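Local coordinates for protein probable N-acetyl-gamma-glutamyl-phosphate reductase, chloroplastic (Arabidopsis thaliana, PDB 1XYG) that probably catalyses the NADPH-dependent reduction of N-acetyl-L-glutamyl 5-phosphate to the 5-semialdehyde, the third step from glutamate toward arginine in the chloroplast, at residues S56-S59 against L64-Q67; G231-D234 against K239-V242; A336-N341 against Y346-G351. One frame throughout, in Å; residues are numbered along the deposited sequence.

Contact 1 (S56-S59 against L64-Q67); sequences SMES and LRAQ
Where E58, on the short helix 57-60, comes beside R65 of the following loop, the two backbones are closest, 5.4 Å between E58 CA and R65 CA, and L64-Q67 folds as a type I beta turn closed by Q67 N to L64 O at 3.0 Å. No direct hydrogen bond crosses the contact. M57 and L64 supply its buried apolar part: both CB atoms are directed at the opposing segment, and the thioether sulfur SD of M57 rests against the methyl CD1 of L64 at 3.5 Å, the two chains crossing at a slant. E58 lies nearer the solvent. Beyond CG its chain is extended (chi2 176°), which carries the carboxylate across to R65; the CG of E58 packs 3.8 Å from CB of R65, and OE1 of E58 stands 3.6 Å from the same CB. The carboxylate and guanidinium planes are only 21° apart, yet E58 OE1 is 4.5 Å from R65 NE and well out of the guanidinium plane. No N-H points at the oxygen, leaving a general attraction of opposite charges rather than a salt bridge. A water, W1, lies 2.7 Å from R65 O and can bridge it to E58 OE1, though it has more acceptors in reach than protons. L64 also touches V33 of helix 27-37, while R65 packs on K287 of a second subunit. The contact is a short helix followed by a type I turn, set in the Rossmann-type NAD(P)-binding domain between strands 42-47 and 85-88 in chain order.

Contact 2 (G231-D234 against K239-V242); sequences GLSD and KVTV
Apolar packing between L232 of helix 224-236 and two valines beyond the helix forms the buried side of this contact. L232 CB meets CG1 of V240 at 4.1 Å. Further along the leucine, CD1 of L232 reaches CG1 of V242 at 3.9 Å, with the two side chains nearly perpendicular. L232 continues onto L172 and L176 of helix 163-177, so the same residue joins two helices and the returning chain. The other methyl of V240, CG2, rests against the helix backbone, 3.9 Å from S233 CA.

The hydrogen bonding centres on S233. Its hydroxyl OG, anti to its own carbonyl carbon (chi1 -68°), accepts from the backbone N of V240 at 2.9 Å, and the N-H...O angle of 170° makes this bond almost straight. Within its own helix, S233 OG is hydrogen-bonded to the carbonyl O of E229. Replacing S233 by alanine removes OG, which would probably leave the amide of V240 without its acceptor, W2 without one of its partners and the tie between loop and helix weaker.

Charged and water-mediated links involve K239. Bends at chi2 (35°) and chi4 fold its chain back over the serine, with CD of K239 3.5 Å from S233 OG. The ammonium NZ of K239 donates to V240 O at 3.0 Å from above the carbonyl plane, and its salt bridge to E229 ties it to the helix. Water W2 accepts from K239 NZ and donates to S233 OG, the latter at 3.2 Å. Together these bonds fasten a helix-loop-strand connection in the dimerisation domain, where the chain turns back along helix 224-236 before entering strand 243-249 of the mixed sheet.

Contact 3 (A336-N341 against Y346-G351); sequences ALQNLN and YPETTG
N341, E348 and Q338 lose the most surface where the loop after helix 329-343 folds back on that helix through a type I beta turn, P347-T350. With CG anti to its carbonyl carbon (chi1 -84°), N341 sets its amide against the turn. ND2 of N341 donates to two backbone oxygens: E348 O at 3.0 Å, approached from above its carbonyl plane, and T350 O at 2.9 Å, reached in plane on a lone pair. These two bonds help fix the amide's rotation, and OD1 of N341 is hydrogen-bonded to H39. The backbone joins in as well, Y346 N donating to N341 O at 2.8 Å. E348 points its CB away from the helix, but its extended chain returns to Q338, the CG atoms of E348 and Q338 lying 3.6 Å apart. OE1 of E348 forms a salt bridge with R149, while E146 is a further partner of Q338 NE2; both belong to helix 145-153, which thus meets this contact. Q338 NE2 donates to E348 OE2 at 2.8 Å, meeting that oxygen on its anti side but tilted out of the carboxylate plane, with the amide and carboxylate planes 32° apart.

All three contacts join a helix to the chain that follows it, five residues on, but in different settings. Contact 1 is partly buried and peripheral, its centre about 25 Å from the chain centre; its attraction is a sulfur-methyl touch plus water and opposite charges beyond salt-bridge range. Contact 2, in the dimerisation domain on the opposite side of the chain centre, is the buried one and combines aliphatic packing with one direct bond to a serine. Both meet other subunits. Contact 3, though nearest the centre at about 14 Å, is partly buried and relies on four direct hydrogen bonds, no other chain of the tetramer touching it. No two share an element, and their nearest atoms stay at least about 11 Å apart.

Contact 1 (S56-S59 against L64-Q67)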
loop_
_atom_site.group_PDB
_atom_site.type_symbol
_atom_site.label_atom_id
_atom_site.label_comp_id
_atom_site.label_asym_id
_atom_site.label_seq_id
_atom_site.Cartn_x
_atom_site.Cartn_y
_atom_site.Cartn_z
ATOM N N SER A 56 21.628 -16.622 13.793
ATOM C CA SER A 56 21.731 -17.106 12.427
ATOM C C SER A 56 20.975 -16.044 11.642
ATOM O O SER A 56 20.023 -15.465 12.159
ATOM C CB SER A 56 21.046 -18.473 12.289
ATOM O OG SER A 56 21.340 -19.065 11.034
ATOM N N MET A 57 21.376 -15.763 10.410
ATOM C CA MET A 57 20.647 -14.739 9.700
ATOM C C MET A 57 19.250 -15.160 9.274
ATOM O O MET A 57 18.441 -14.323 8.875
ATOM C CB MET A 57 21.432 -14.222 8.518
ATOM C CG MET A 57 21.105 -12.773 8.325
ATOM S SD MET A 57 21.767 -12.065 6.850
ATOM C CE MET A 57 22.032 -10.449 7.386
ATOM N N GLU A 58 18.956 -16.452 9.356
ATOM C CA GLU A 58 17.614 -16.903 9.037
ATOM C C GLU A 58 16.737 -16.323 10.148
ATOM O O GLU A 58 15.534 -16.144 9.983
ATOM C CB GLU A 58 17.548 -18.428 9.047
ATOM C CG GLU A 58 18.092 -19.077 7.809
ATOM C CD GLU A 58 18.100 -20.586 7.910
ATOM O OE1 GLU A 58 18.469 -21.235 6.914
ATOM O OE2 GLU A 58 17.739 -21.121 8.980
ATOM N N SER A 59 17.375 -16.030 11.281
ATOM C CA SER A 59 16.716 -15.448 12.451
ATOM C C SER A 59 16.388 -13.980 12.221
ATOM O O SER A 59 15.299 -13.516 12.539
ATOM C CB SER A 59 17.616 -15.568 13.684
ATOM O OG SER A 59 17.899 -16.926 13.980
ATOM N N LEU A 64 16.323 -15.124 3.619
ATOM C CA LEU A 64 17.618 -15.553 3.105
ATOM C C LEU A 64 17.921 -17.020 3.396
ATOM O O LEU A 64 19.056 -17.470 3.214
ATOM C CB LEU A 64 18.722 -14.683 3.710
ATOM C CG LEU A 64 18.711 -13.218 3.279
ATOM C CD1 LEU A 64 19.764 -12.447 4.057
ATOM C CD2 LEU A 64 18.963 -13.131 1.778
ATOM N N ARG A 65 16.914 -17.771 3.826
ATOM C CA ARG A 65 17.133 -19.167 4.177
ATOM C C ARG A 65 17.627 -20.107 3.069
ATOM O O ARG A 65 18.104 -21.202 3.362
ATOM C CB ARG A 65 15.878 -19.746 4.832
ATOM C CG ARG A 65 14.726 -20.030 3.890
ATOM C CD ARG A 65 14.373 -21.506 3.957
ATOM N NE ARG A 65 14.365 -21.985 5.338
ATOM C CZ ARG A 65 14.290 -23.264 5.693
ATOM N NH1 ARG A 65 14.215 -24.211 4.765
ATOM N NH2 ARG A 65 14.301 -23.597 6.980
ATOM N N ALA A 66 17.534 -19.696 1.808
ATOM C CA ALA A 66 18.002 -20.560 0.725
ATOM C C ALA A 66 19.526 -20.539 0.643
ATOM O O ALA A 66 20.145 -21.426 0.048
ATOM C CB ALA A 66 17.402 -20.122 -0.608
ATOM N N GLN A 67 20.136 -19.524 1.239
ATOM C CA GLN A 67 21.585 -19.412 1.226
ATOM C C GLN A 67 22.202 -20.004 2.483
ATOM O O GLN A 67 21.568 -20.050 3.531
ATOM C CB GLN A 67 22.005 -17.947 1.121
ATOM C CG GLN A 67 21.590 -17.255 -0.154
ATOM C CD GLN A 67 22.229 -15.891 -0.277
ATOM O OE1 GLN A 67 23.451 -15.776 -0.366
ATOM N NE2 GLN A 67 21.409 -14.847 -0.267
HETATM O O HOH W 1 19.907 -22.148 5.093
#

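Contact 2 (G231-D234 against K239-V242)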
loop_
_atom_site.group_PDB
_atom_site.type_symbol
_atom_site.label_atom_id
_atom_site.label_comp_id
_atom_site.label_asym_id
_atom_site.label_seq_id
_atom_site.Cartn_x
_atom_site.Cartn_y
_atom_site.Cartn_z
ATOM N N GLY A 231 29.913 17.655 -4.443
ATOM C CA GLY A 231 30.029 17.145 -5.799
ATOM C C GLY A 231 29.769 18.199 -6.860
ATOM O O GLY A 231 30.503 18.288 -7.842
ATOM N N LEU A 232 28.725 18.999 -6.673
ATOM C CA LEU A 232 28.398 20.039 -7.640
ATOM C C LEU A 232 29.444 21.155 -7.629
ATOM O O LEU A 232 29.828 21.668 -8.678
ATOM C CB LEU A 232 27.013 20.621 -7.356
ATOM C CG LEU A 232 25.852 19.624 -7.335
ATOM C CD1 LEU A 232 24.539 20.399 -7.289
ATOM C CD2 LEU A 232 25.901 18.714 -8.562
ATOM N N SER A 233 29.907 21.531 -6.443
ATOM C CA SER A 233 30.911 22.585 -6.337
ATOM C C SER A 233 32.200 22.196 -7.055
ATOM O O SER A 233 32.820 23.027 -7.719
ATOM C CB SER A 233 31.223 22.896 -4.870
ATOM O OG SER A 233 30.122 23.509 -4.229
ATOM N N ASP A 234 32.606 20.938 -6.921
ATOM C CA ASP A 234 33.828 20.480 -7.568
ATOM C C ASP A 234 33.765 20.639 -9.080
ATOM O O ASP A 234 34.745 21.022 -9.708
ATOM C CB ASP A 234 34.114 19.016 -7.231
ATOM C CG ASP A 234 34.472 18.811 -5.771
ATOM O OD1 ASP A 234 34.926 19.775 -5.111
ATOM O OD2 ASP A 234 34.310 17.673 -5.285
ATOM N N LYS A 239 31.514 27.625 -5.327
ATOM C CA LYS A 239 30.659 27.103 -4.269
ATOM C C LYS A 239 29.195 27.111 -4.719
ATOM O O LYS A 239 28.639 28.152 -5.074
ATOM C CB LYS A 239 30.833 27.933 -2.989
ATOM C CG LYS A 239 30.047 27.453 -1.752
ATOM C CD LYS A 239 29.954 25.918 -1.696
ATOM C CE LYS A 239 29.266 25.369 -0.450
ATOM N NZ LYS A 239 28.550 24.131 -0.838
ATOM N N VAL A 240 28.581 25.933 -4.722
ATOM C CA VAL A 240 27.187 25.789 -5.120
ATOM C C VAL A 240 26.297 25.592 -3.903
ATOM O O VAL A 240 26.560 24.739 -3.063
ATOM C CB VAL A 240 27.023 24.597 -6.078
ATOM C CG1 VAL A 240 25.571 24.384 -6.423
ATOM C CG2 VAL A 240 27.848 24.847 -7.337
ATOM N N THR A 241 25.247 26.401 -3.811
ATOM C CA THR A 241 24.283 26.320 -2.719
ATOM C C THR A 241 22.951 25.903 -3.333
ATOM O O THR A 241 22.400 26.612 -4.181
ATOM C CB THR A 241 24.114 27.688 -2.020
ATOM O OG1 THR A 241 25.377 28.109 -1.491
ATOM C CG2 THR A 241 23.102 27.605 -0.899
ATOM N N VAL A 242 22.436 24.756 -2.911
ATOM C CA VAL A 242 21.184 24.255 -3.451
ATOM C C VAL A 242 20.075 24.237 -2.414
ATOM O O VAL A 242 20.303 24.481 -1.227
ATOM C CB VAL A 242 21.349 22.811 -3.986
ATOM C CG1 VAL A 242 22.508 22.745 -4.978
ATOM C CG2 VAL A 242 21.590 21.862 -2.823
HETATM O O HOH W 2 30.785 22.398 -1.336
#

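Contact 3 (A336-N341 against Y346-G351)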
loop_
_atom_site.group_PDB
_atom_site.type_symbol
_atom_site.label_atom_id
_atom_site.label_comp_id
_atom_site.label_asym_id
_atom_site.label_seq_id
_atom_site.Cartn_x
_atom_site.Cartn_y
_atom_site.Cartn_z
ATOM N N ALA A 336 27.629 0.076 -4.270
ATOM C CA ALA A 336 28.745 -0.390 -3.459
ATOM C C ALA A 336 29.426 -1.568 -4.161
ATOM O O ALA A 336 30.658 -1.623 -4.267
ATOM C CB ALA A 336 28.250 -0.813 -2.076
ATOM N N LEU A 337 28.618 -2.509 -4.642
ATOM C CA LEU A 337 29.138 -3.675 -5.334
ATOM C C LEU A 337 29.734 -3.254 -6.671
ATOM O O LEU A 337 30.762 -3.787 -7.097
ATOM C CB LEU A 337 28.027 -4.702 -5.557
ATOM C CG LEU A 337 28.435 -5.979 -6.303
ATOM C CD1 LEU A 337 29.596 -6.652 -5.591
ATOM C CD2 LEU A 337 27.246 -6.919 -6.391
ATOM N N GLN A 338 29.085 -2.296 -7.328
ATOM C CA GLN A 338 29.564 -1.791 -8.611
ATOM C C GLN A 338 30.989 -1.283 -8.426
ATOM O O GLN A 338 31.851 -1.504 -9.270
ATOM C CB GLN A 338 28.672 -0.648 -9.106
ATOM C CG GLN A 338 28.850 -0.302 -10.589
ATOM C CD GLN A 338 27.902 0.793 -11.058
ATOM O OE1 GLN A 338 26.819 0.972 -10.499
ATOM N NE2 GLN A 338 28.299 1.519 -12.096
ATOM N N ASN A 339 31.233 -0.611 -7.307
ATOM C CA ASN A 339 32.557 -0.069 -7.010
ATOM C C ASN A 339 33.561 -1.161 -6.660
ATOM O O ASN A 339 34.691 -1.152 -7.147
ATOM C CB ASN A 339 32.488 0.933 -5.856
ATOM C CG ASN A 339 31.871 2.248 -6.263
ATOM O OD1 ASN A 339 32.146 2.767 -7.355
ATOM N ND2 ASN A 339 31.043 2.812 -5.382
ATOM N N LEU A 340 33.154 -2.107 -5.822
ATOM C CA LEU A 340 34.070 -3.170 -5.440
ATOM C C LEU A 340 34.474 -3.997 -6.652
ATOM O O LEU A 340 35.616 -4.437 -6.738
ATOM C CB LEU A 340 33.460 -4.081 -4.379
ATOM C CG LEU A 340 34.463 -5.087 -3.790
ATOM C CD1 LEU A 340 35.563 -4.336 -3.037
ATOM C CD2 LEU A 340 33.761 -6.047 -2.847
ATOM N N ASN A 341 33.546 -4.208 -7.584
ATOM C CA ASN A 341 33.864 -4.979 -8.778
ATOM C C ASN A 341 35.116 -4.442 -9.455
ATOM O O ASN A 341 36.099 -5.167 -9.606
ATOM C CB ASN A 341 32.699 -4.979 -9.778
ATOM C CG ASN A 341 31.648 -6.051 -9.456
ATOM O OD1 ASN A 341 31.968 -7.111 -8.907
ATOM N ND2 ASN A 341 30.394 -5.784 -9.817
ATOM N N TYR A 346 37.405 -6.790 -11.544
ATOM C CA TYR A 346 36.376 -7.575 -12.227
ATOM C C TYR A 346 35.473 -6.665 -13.060
ATOM O O TYR A 346 35.442 -5.450 -12.861
ATOM C CB TYR A 346 35.508 -8.352 -11.226
ATOM C CG TYR A 346 36.207 -9.466 -10.473
ATOM C CD1 TYR A 346 37.087 -9.188 -9.427
ATOM C CD2 TYR A 346 36.019 -10.804 -10.837
ATOM C CE1 TYR A 346 37.766 -10.207 -8.767
ATOM C CE2 TYR A 346 36.700 -11.837 -10.183
ATOM C CZ TYR A 346 37.572 -11.529 -9.153
ATOM O OH TYR A 346 38.277 -12.532 -8.533
ATOM N N PRO A 347 34.720 -7.249 -14.002
ATOM C CA PRO A 347 33.832 -6.437 -14.838
ATOM C C PRO A 347 32.846 -5.682 -13.948
ATOM O O PRO A 347 32.271 -6.256 -13.027
ATOM C CB PRO A 347 33.150 -7.475 -15.730
ATOM C CG PRO A 347 34.175 -8.578 -15.809
ATOM C CD PRO A 347 34.662 -8.667 -14.390
ATOM N N GLU A 348 32.663 -4.398 -14.236
ATOM C CA GLU A 348 31.784 -3.537 -13.462
ATOM C C GLU A 348 30.355 -4.046 -13.227
ATOM O O GLU A 348 29.813 -3.903 -12.126
ATOM C CB GLU A 348 31.734 -2.159 -14.112
ATOM C CG GLU A 348 31.021 -1.141 -13.289
ATOM C CD GLU A 348 31.294 0.244 -13.785
ATOM O OE1 GLU A 348 32.476 0.540 -14.058
ATOM O OE2 GLU A 348 30.337 1.039 -13.893
ATOM N N THR A 349 29.754 -4.646 -14.251
ATOM C CA THR A 349 28.381 -5.138 -14.156
ATOM C C THR A 349 28.244 -6.527 -13.545
ATOM O O THR A 349 27.132 -7.057 -13.432
ATOM C CB THR A 349 27.716 -5.194 -15.538
ATOM O OG1 THR A 349 28.393 -6.170 -16.337
ATOM C CG2 THR A 349 27.763 -3.826 -16.221
ATOM N N THR A 350 29.359 -7.126 -13.146
ATOM C CA THR A 350 29.301 -8.464 -12.571
ATOM C C THR A 350 28.317 -8.578 -11.409
ATOM O O THR A 350 28.410 -7.846 -10.417
ATOM C CB THR A 350 30.682 -8.947 -12.080
ATOM O OG1 THR A 350 31.581 -9.045 -13.190
ATOM C CG2 THR A 350 30.552 -10.317 -11.433
ATOM N N GLY A 351 27.378 -9.510 -11.543
ATOM C CA GLY A 351 26.384 -9.735 -10.512
ATOM C C GLY A 351 25.460 -8.554 -10.253
ATOM O O GLY A 351 24.861 -8.455 -9.180
#